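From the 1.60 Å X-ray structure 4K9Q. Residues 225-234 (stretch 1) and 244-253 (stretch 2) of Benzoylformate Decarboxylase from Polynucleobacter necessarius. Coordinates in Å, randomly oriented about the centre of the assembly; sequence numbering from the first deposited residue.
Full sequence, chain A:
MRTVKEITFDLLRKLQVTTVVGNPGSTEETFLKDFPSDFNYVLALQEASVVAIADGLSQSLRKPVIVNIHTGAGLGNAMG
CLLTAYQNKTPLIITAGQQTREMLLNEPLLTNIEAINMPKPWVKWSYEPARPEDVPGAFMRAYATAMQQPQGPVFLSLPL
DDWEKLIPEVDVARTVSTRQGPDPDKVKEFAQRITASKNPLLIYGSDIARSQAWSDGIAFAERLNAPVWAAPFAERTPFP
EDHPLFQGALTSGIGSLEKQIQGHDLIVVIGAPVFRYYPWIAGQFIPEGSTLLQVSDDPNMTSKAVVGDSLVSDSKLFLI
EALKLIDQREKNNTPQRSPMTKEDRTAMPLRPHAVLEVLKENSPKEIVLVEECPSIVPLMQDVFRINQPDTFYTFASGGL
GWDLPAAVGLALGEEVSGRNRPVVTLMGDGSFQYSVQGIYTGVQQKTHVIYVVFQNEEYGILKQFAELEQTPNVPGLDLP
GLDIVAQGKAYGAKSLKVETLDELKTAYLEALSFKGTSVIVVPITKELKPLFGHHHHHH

Stretch 1, residues 225-234: NAPVWAAPFA
Stretch 2 (244-253) PLFQGALTSG

Strands 228-230 and 246-249 run parallel, their axes 18° apart and 4.8 Å at closest approach. Val228 pairs with Phe246 (CA to CA 4.8 Å) and Ala230 with Ala249 (CA to CA 4.6 Å). The first strand bonds alternately to residues flanking these partners: Val228 N donates to Leu245 O (3.0 Å) and Val228 O accepts from Gln247 N (2.8 Å); Ala230 N then donates to Gly248 O and Ala230 O accepts from Leu250 N, both at 3.0 Å. The register slips by one residue between the pairs, because Gln247, at phi/psi -97/-33, leaves extended geometry. Gly248 follows at 142/-166, where a CB would be jammed against the preceding carbonyl.

Trp229 (chi1 -71°, m; chi2 82°) lays its indole between two side chains. Gln247 CB covers one face, 3.6 Å from the centroid of the five-membered ring in a CH-pi contact; Leu250 CD2 covers the opposite face, 3.4 Å from Trp229 CE3. Leu250 is m,t (-71°, 165°). Gln247 folds back through three angles near -60° (-56°, -62°, -60°), so that its NE2 reaches Leu245 O at 3.0 Å, while its CG rests 3.6 Å from Pro227 CB.

On the other face of the sheet, Phe246 (chi1 -175°, t; chi2 72°) swings its ring back toward the first strand, placing CD1 4.3 Å from Val228 CG1 (Val228 chi1 174°, t) and CE1 4.2 Å from Ala230 CB. Leu245, m,t (-66°, 179°), brings CD1 within 3.6 Å of Ala226 O.

Beyond the strands, residues 231-234 form a type II turn, with Pro232 at -59/140 and Phe233 at 54/43. Phe233 (chi1 -77°, m; chi2 -81°) presents its ring edge to Ser252 (chi1 55°, p), with CE2 3.3 Å from OG. A water accepts from Phe233 N (3.2 Å) and donates to Leu250 O (2.8 Å).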

# COMPACT_ATOMS: atom_id res chain seq x y z
N ASN A 225 -15.32 -8.40 44.72
CA ASN A 225 -14.37 -8.02 45.76
C ASN A 225 -12.95 -8.39 45.35
O ASN A 225 -12.17 -8.89 46.17
CB ASN A 225 -14.74 -8.66 47.10
CG ASN A 225 -15.62 -7.78 47.95
OD1 ASN A 225 -15.36 -6.58 48.10
ND2 ASN A 225 -16.69 -8.35 48.50
N ALA A 226 -12.62 -8.15 44.09
CA ALA A 226 -11.30 -8.48 43.56
C ALA A 226 -10.43 -7.23 43.45
O ALA A 226 -10.94 -6.14 43.26
CB ALA A 226 -11.43 -9.16 42.21
N PRO A 227 -9.11 -7.40 43.58
CA PRO A 227 -8.21 -6.27 43.36
C PRO A 227 -8.30 -5.80 41.91
O PRO A 227 -8.44 -6.61 40.99
CB PRO A 227 -6.82 -6.87 43.63
CG PRO A 227 -6.98 -8.32 43.37
CD PRO A 227 -8.37 -8.66 43.83
N VAL A 228 -8.22 -4.48 41.72
CA VAL A 228 -8.26 -3.90 40.39
C VAL A 228 -6.95 -3.18 40.11
O VAL A 228 -6.47 -2.40 40.92
CB VAL A 228 -9.42 -2.90 40.26
CG1 VAL A 228 -9.36 -2.19 38.92
CG2 VAL A 228 -10.76 -3.63 40.43
N TRP A 229 -6.35 -3.47 38.96
CA TRP A 229 -5.17 -2.74 38.50
C TRP A 229 -5.51 -2.04 37.21
O TRP A 229 -6.29 -2.55 36.41
CB TRP A 229 -4.03 -3.71 38.19
CG TRP A 229 -3.42 -4.35 39.39
CD1 TRP A 229 -3.89 -5.44 40.07
CD2 TRP A 229 -2.21 -3.96 40.04
NE1 TRP A 229 -3.04 -5.75 41.11
CE2 TRP A 229 -2.00 -4.86 41.11
CE3 TRP A 229 -1.27 -2.95 39.82
CZ2 TRP A 229 -0.90 -4.77 41.96
CZ3 TRP A 229 -0.17 -2.86 40.67
CH2 TRP A 229 -0.00 -3.76 41.72
N ALA A 230 -4.89 -0.89 36.96
CA ALA A 230 -4.99 -0.27 35.65
C ALA A 230 -3.99 -0.95 34.72
O ALA A 230 -2.85 -1.23 35.10
CB ALA A 230 -4.71 1.24 35.75
N ALA A 231 -4.42 -1.23 33.49
CA ALA A 231 -3.53 -1.79 32.48
C ALA A 231 -2.31 -0.87 32.29
O ALA A 231 -2.40 0.33 32.54
CB ALA A 231 -4.27 -1.97 31.17
N PRO A 232 -1.17 -1.44 31.86
CA PRO A 232 0.00 -0.59 31.60
C PRO A 232 -0.32 0.46 30.55
O PRO A 232 -1.01 0.17 29.57
CB PRO A 232 1.05 -1.58 31.05
CG PRO A 232 0.24 -2.74 30.53
CD PRO A 232 -0.94 -2.85 31.46
N PHE A 233 0.18 1.68 30.75
CA PHE A 233 -0.02 2.74 29.77
C PHE A 233 -1.49 2.96 29.42
O PHE A 233 -1.85 3.14 28.25
CB PHE A 233 0.83 2.49 28.53
CG PHE A 233 2.27 2.84 28.74
CD1 PHE A 233 2.69 4.15 28.64
CD2 PHE A 233 3.20 1.86 29.08
CE1 PHE A 233 4.01 4.49 28.85
CE2 PHE A 233 4.53 2.21 29.30
CZ PHE A 233 4.93 3.52 29.19
N ALA A 234 -2.35 2.94 30.43
CA ALA A 234 -3.75 3.28 30.24
C ALA A 234 -3.86 4.79 30.07
O ALA A 234 -3.59 5.56 30.99
CB ALA A 234 -4.60 2.80 31.41
N PRO A 244 -11.03 1.35 47.57
CA PRO A 244 -10.31 0.35 48.38
C PRO A 244 -9.79 -0.84 47.57
O PRO A 244 -8.80 -1.46 47.97
CB PRO A 244 -11.36 -0.11 49.40
CG PRO A 244 -12.68 0.41 48.89
CD PRO A 244 -12.34 1.67 48.15
N LEU A 245 -10.45 -1.17 46.47
CA LEU A 245 -10.02 -2.31 45.68
C LEU A 245 -8.86 -1.98 44.73
O LEU A 245 -8.18 -2.88 44.23
CB LEU A 245 -11.20 -2.90 44.89
CG LEU A 245 -12.32 -3.54 45.70
CD1 LEU A 245 -13.41 -4.06 44.78
CD2 LEU A 245 -11.77 -4.68 46.55
N PHE A 246 -8.62 -0.69 44.51
CA PHE A 246 -7.64 -0.29 43.50
C PHE A 246 -6.21 -0.45 43.98
O PHE A 246 -5.85 0.09 45.03
CB PHE A 246 -7.86 1.14 43.03
CG PHE A 246 -6.94 1.53 41.91
CD1 PHE A 246 -7.13 1.01 40.64
CD2 PHE A 246 -5.90 2.41 42.13
CE1 PHE A 246 -6.29 1.36 39.60
CE2 PHE A 246 -5.05 2.77 41.09
CZ PHE A 246 -5.25 2.24 39.83
N GLN A 247 -5.40 -1.17 43.21
CA GLN A 247 -4.04 -1.48 43.63
C GLN A 247 -2.99 -0.53 43.05
O GLN A 247 -1.98 -0.24 43.70
CB GLN A 247 -3.70 -2.92 43.28
CG GLN A 247 -4.68 -3.93 43.87
CD GLN A 247 -4.69 -3.89 45.39
OE1 GLN A 247 -3.68 -4.13 46.04
NE2 GLN A 247 -5.85 -3.56 45.97
N GLY A 248 -3.22 -0.05 41.83
CA GLY A 248 -2.31 0.87 41.17
C GLY A 248 -2.23 0.56 39.68
O GLY A 248 -3.05 -0.18 39.16
N ALA A 249 -1.23 1.13 39.01
CA ALA A 249 -1.01 0.93 37.58
C ALA A 249 0.04 -0.14 37.39
O ALA A 249 1.08 -0.11 38.06
CB ALA A 249 -0.55 2.23 36.94
N LEU A 250 -0.21 -1.09 36.50
CA LEU A 250 0.77 -2.14 36.27
C LEU A 250 1.98 -1.60 35.52
O LEU A 250 1.86 -0.68 34.70
CB LEU A 250 0.15 -3.31 35.49
CG LEU A 250 -0.85 -4.18 36.25
CD1 LEU A 250 -1.65 -5.05 35.28
CD2 LEU A 250 -0.15 -5.01 37.31
N THR A 251 3.14 -2.16 35.82
CA THR A 251 4.35 -1.83 35.10
C THR A 251 4.25 -2.45 33.71
O THR A 251 3.37 -3.26 33.45
CB THR A 251 5.59 -2.35 35.83
OG1 THR A 251 5.50 -3.77 35.95
CG2 THR A 251 5.67 -1.71 37.22
N SER A 252 5.17 -2.08 32.83
CA SER A 252 5.00 -2.39 31.41
C SER A 252 6.02 -3.36 30.81
O SER A 252 6.18 -3.43 29.58
CB SER A 252 4.95 -1.09 30.60
OG SER A 252 6.10 -0.30 30.85
N GLY A 253 6.72 -4.11 31.66
CA GLY A 253 7.55 -5.21 31.18
C GLY A 253 6.85 -6.54 31.38
O GLY A 253 6.05 -6.70 32.30
O HOH W 1 2.47 1.31 32.90